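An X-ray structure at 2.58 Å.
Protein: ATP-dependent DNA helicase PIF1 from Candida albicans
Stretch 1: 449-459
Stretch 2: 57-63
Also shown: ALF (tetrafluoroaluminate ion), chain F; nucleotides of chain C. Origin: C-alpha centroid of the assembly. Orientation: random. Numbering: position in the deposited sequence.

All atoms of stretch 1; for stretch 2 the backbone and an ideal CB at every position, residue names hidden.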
# COMPACT_ATOMS: atom_id res chain seq x y z
N SER A 449 9.63 0.54 11.53
CA SER A 449 10.09 -0.34 10.46
C SER A 449 8.93 -0.70 9.53
O SER A 449 7.75 -0.56 9.86
CB SER A 449 10.72 -1.60 11.06
OG SER A 449 11.16 -2.49 10.05
N LEU A 450 9.27 -1.23 8.36
CA LEU A 450 8.23 -1.47 7.36
C LEU A 450 8.77 -2.45 6.32
O LEU A 450 9.96 -2.42 5.99
CB LEU A 450 7.80 -0.16 6.69
CG LEU A 450 6.69 -0.21 5.64
CD1 LEU A 450 5.35 -0.53 6.30
CD2 LEU A 450 6.63 1.11 4.88
N SER A 451 7.90 -3.33 5.84
CA SER A 451 8.31 -4.28 4.82
C SER A 451 8.54 -3.55 3.49
O SER A 451 7.87 -2.56 3.18
CB SER A 451 7.28 -5.39 4.64
OG SER A 451 6.07 -4.91 4.07
N ILE A 452 9.51 -4.05 2.72
CA ILE A 452 9.76 -3.48 1.40
C ILE A 452 8.50 -3.54 0.55
O ILE A 452 8.21 -2.62 -0.22
CB ILE A 452 10.94 -4.19 0.72
CG1 ILE A 452 12.23 -3.92 1.51
CG2 ILE A 452 11.09 -3.73 -0.72
CD1 ILE A 452 13.42 -4.70 1.04
N HIS A 453 7.72 -4.62 0.69
CA HIS A 453 6.48 -4.75 -0.07
C HIS A 453 5.55 -3.58 0.20
O HIS A 453 5.08 -2.91 -0.73
CB HIS A 453 5.79 -6.07 0.29
CG HIS A 453 6.18 -7.21 -0.60
ND1 HIS A 453 7.37 -7.90 -0.45
CD2 HIS A 453 5.55 -7.78 -1.65
CE1 HIS A 453 7.45 -8.84 -1.36
NE2 HIS A 453 6.36 -8.79 -2.11
N LYS A 454 5.33 -3.25 1.48
CA LYS A 454 4.43 -2.17 1.83
C LYS A 454 5.04 -0.80 1.61
O LYS A 454 4.31 0.20 1.57
CB LYS A 454 3.97 -2.31 3.29
CG LYS A 454 3.01 -3.48 3.54
CD LYS A 454 2.59 -3.61 5.01
CE LYS A 454 2.06 -2.29 5.57
NZ LYS A 454 1.79 -2.32 7.04
N SER A 455 6.36 -0.71 1.43
CA SER A 455 6.96 0.57 1.08
C SER A 455 6.71 0.94 -0.38
O SER A 455 6.78 2.12 -0.71
CB SER A 455 8.46 0.56 1.33
OG SER A 455 9.13 -0.28 0.40
N GLN A 456 6.43 -0.04 -1.24
CA GLN A 456 6.30 0.24 -2.66
C GLN A 456 5.20 1.27 -2.90
O GLN A 456 4.03 1.03 -2.58
CB GLN A 456 6.04 -1.04 -3.45
CG GLN A 456 6.01 -0.82 -4.95
CD GLN A 456 6.01 -2.11 -5.74
OE1 GLN A 456 6.78 -3.02 -5.46
NE2 GLN A 456 5.16 -2.18 -6.75
N GLY A 457 5.59 2.42 -3.43
CA GLY A 457 4.72 3.57 -3.62
C GLY A 457 5.05 4.74 -2.72
O GLY A 457 4.64 5.87 -3.02
N GLN A 458 5.78 4.50 -1.63
CA GLN A 458 6.09 5.56 -0.69
C GLN A 458 7.36 6.30 -1.10
O GLN A 458 8.23 5.76 -1.80
CB GLN A 458 6.25 4.99 0.72
CG GLN A 458 4.99 4.34 1.28
CD GLN A 458 3.83 5.32 1.42
OE1 GLN A 458 4.03 6.47 1.81
NE2 GLN A 458 2.62 4.86 1.10
N THR A 459 7.45 7.55 -0.67
CA THR A 459 8.66 8.36 -0.78
C THR A 459 9.19 8.60 0.63
O THR A 459 8.43 9.03 1.51
CB THR A 459 8.37 9.68 -1.49
OG1 THR A 459 8.03 9.43 -2.86
CG2 THR A 459 9.58 10.59 -1.43
N UNK A 57 -2.70 -2.11 0.57
CA UNK A 57 -3.47 -1.14 1.33
C UNK A 57 -2.78 0.20 1.43
O UNK A 57 -3.40 1.25 1.23
CB UNK A 57 -3.75 -1.68 2.73
N UNK A 58 -1.47 0.20 1.71
CA UNK A 58 -0.75 1.45 1.88
C UNK A 58 -0.63 2.20 0.56
O UNK A 58 -0.75 3.43 0.52
CB UNK A 58 0.64 1.19 2.47
N UNK A 59 -0.43 1.48 -0.55
CA UNK A 59 -0.39 2.13 -1.85
C UNK A 59 -1.74 2.68 -2.27
O UNK A 59 -1.80 3.60 -3.09
CB UNK A 59 0.12 1.15 -2.91
N UNK A 60 -2.83 2.14 -1.72
CA UNK A 60 -4.15 2.69 -2.01
C UNK A 60 -4.39 3.98 -1.24
O UNK A 60 -4.94 4.94 -1.79
CB UNK A 60 -5.24 1.67 -1.67
N UNK A 61 -3.96 4.02 0.03
CA UNK A 61 -4.05 5.25 0.79
C UNK A 61 -3.25 6.37 0.14
O UNK A 61 -3.61 7.54 0.25
CB UNK A 61 -3.57 5.02 2.22
N UNK A 62 -2.16 6.02 -0.55
CA UNK A 62 -1.34 7.02 -1.21
C UNK A 62 -2.08 7.75 -2.33
O UNK A 62 -1.64 8.82 -2.76
CB UNK A 62 -0.08 6.36 -1.77
N UNK A 63 -3.20 7.21 -2.81
CA UNK A 63 -3.98 7.87 -3.85
C UNK A 63 -5.43 7.99 -3.40
O UNK A 63 -6.33 8.13 -4.23
CB UNK A 63 -3.89 7.11 -5.17
AL ALF F . 6.74 4.36 -7.22
F1 ALF F . 4.98 4.08 -7.28
F2 ALF F . 8.50 4.65 -7.16
F3 ALF F . 6.82 3.84 -8.93
F4 ALF F . 6.66 4.95 -5.54
P DT C 2 7.22 -12.99 5.12
OP1 DT C 2 8.30 -12.46 5.97
OP2 DT C 2 6.18 -13.88 5.69
O5' DT C 2 6.50 -11.74 4.43
C5' DT C 2 7.28 -10.65 3.94
C4' DT C 2 6.75 -10.14 2.61
O4' DT C 2 7.06 -11.10 1.58
C3' DT C 2 5.24 -9.93 2.57
O3' DT C 2 4.97 -8.56 2.80
C2' DT C 2 4.83 -10.36 1.16
C1' DT C 2 5.97 -11.26 0.69
N1 DT C 2 5.62 -12.72 0.64
C2 DT C 2 5.94 -13.45 -0.49
O2 DT C 2 6.48 -12.96 -1.47
N3 DT C 2 5.59 -14.77 -0.43
C4 DT C 2 4.98 -15.43 0.62
O4 DT C 2 4.70 -16.63 0.57
C5 DT C 2 4.68 -14.61 1.77
C7 DT C 2 4.02 -15.22 2.97
C6 DT C 2 5.01 -13.31 1.73
P DT C 3 3.75 -8.13 3.75
OP1 DT C 3 4.06 -6.77 4.27
OP2 DT C 3 3.51 -9.25 4.70
O5' DT C 3 2.50 -8.05 2.76
C5' DT C 3 2.53 -7.15 1.66
C4' DT C 3 1.46 -7.46 0.62
O4' DT C 3 1.72 -8.75 0.03
C3' DT C 3 0.04 -7.54 1.15
O3' DT C 3 -0.54 -6.25 1.13
C2' DT C 3 -0.64 -8.47 0.15
C1' DT C 3 0.49 -9.39 -0.31
N1 DT C 3 0.48 -10.73 0.32
C2 DT C 3 -0.16 -11.77 -0.32
O2 DT C 3 -0.74 -11.64 -1.38
N3 DT C 3 -0.09 -12.97 0.34
C4 DT C 3 0.55 -13.23 1.54
O4 DT C 3 0.56 -14.35 2.06
C5 DT C 3 1.21 -12.10 2.15
C7 DT C 3 1.93 -12.26 3.46
C6 DT C 3 1.14 -10.92 1.51

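Position 57 opens the stretch in helical geometry, with phi/psi of -65/-45. Its ideal CB points sideways, and no atom of stretch 1 lies within 5.5 Å. Nothing in these angles demands glycine and there is room for a side chain, so stretch 1 leaves the choice wide. The deposited residue is Gly-57, whose carbonyl O accepts the backbone bond from the N of residue 61 at 3.1 Å.

Position 58 is the main point of contact. Its CB points toward stretch 1, lying 3.9 Å from Lys-454 O and 4.4 Å from Gln-458 NE2. Beyond it lie the methyl groups of Leu-450 and the aliphatic part of Lys-454, with the Gln-458 amide alongside. A medium-sized apolar chain such as leucine, isoleucine or methionine would suit this mixed surface; a polar chain reaching Lys-454 O or the amide is also conceivable. The residue is Leu-58, which has the largest covered area of the stretch, 90 Å². Its CD2 packs 4.3 Å from Leu-450 CD1, 4.3 Å from Lys-454 CE and 3.4 Å from Lys-454 O, while its CG lies 3.7 Å from Gln-458 NE2. The contact is close packing, apolar against Leu-450 and the Lys-454 chain but also against the Lys-454 carbonyl and the Gln-458 amide; no hydrogen bond joins the two stretches.

At 59 the CB points sideways, yet it is only 3.9 Å from Gln-456 O, and the turn from Ser-455 to Gln-458 passes close by, with the CA atoms of 59 and Gly-457 5.6 Å apart. A small residue, alanine or perhaps serine, fits readily. Ala-59 fills the place with its single methyl. Across from it, a CB on Gly-457 would come 3.7 Å from Ala-59 CB, although the backbone angles of Gly-457 already call for glycine.

Positions 60 and 61 have no stretch 1 atom within 5.5 Å of their ideal CBs, so this contact hardly restricts them. They are Ala-60 and Cys-61; alanine is at ease in a helix, and the cysteine takes the m rotamer, its SG 3.4 Å from Gly-57 O.

Position 62 again points toward stretch 1. Its CB is 4.2 Å from Gln-458 NE2 and 4.9 Å from Gly-457 O, so a short or medium polar chain, such as serine, asparagine or glutamine, would suit a place that offers a side-chain NH2 and a backbone carbonyl. Asn-62 adopts the t rotamer and brings OD1 to 3.7 Å from Gly-457 O, a contact between two oxygens.

Position 63, with phi/psi of -127/21, is out of reach. Stretch 1 says nothing about its identity, which is Ile-63.

Stretch 2 (57-63) GLAACNI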
# COMPACT_ATOMS: atom_id res chain seq x y z
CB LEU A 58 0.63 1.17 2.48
CG LEU A 58 1.23 2.24 3.39
CD1 LEU A 58 0.22 2.69 4.43
CD2 LEU A 58 2.48 1.70 4.06
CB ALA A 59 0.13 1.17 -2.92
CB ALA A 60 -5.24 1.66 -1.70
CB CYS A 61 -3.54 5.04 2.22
SG CYS A 61 -4.46 3.83 3.20
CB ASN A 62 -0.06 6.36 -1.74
CG ASN A 62 0.91 7.37 -2.31
OD1 ASN A 62 1.26 7.29 -3.49
ND2 ASN A 62 1.34 8.31 -1.49
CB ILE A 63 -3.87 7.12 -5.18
CG1 ILE A 63 -4.29 5.67 -5.00
CG2 ILE A 63 -2.45 7.20 -5.72
CD1 ILE A 63 -4.31 4.88 -6.27
O HOH W 1 6.65 2.04 -6.54
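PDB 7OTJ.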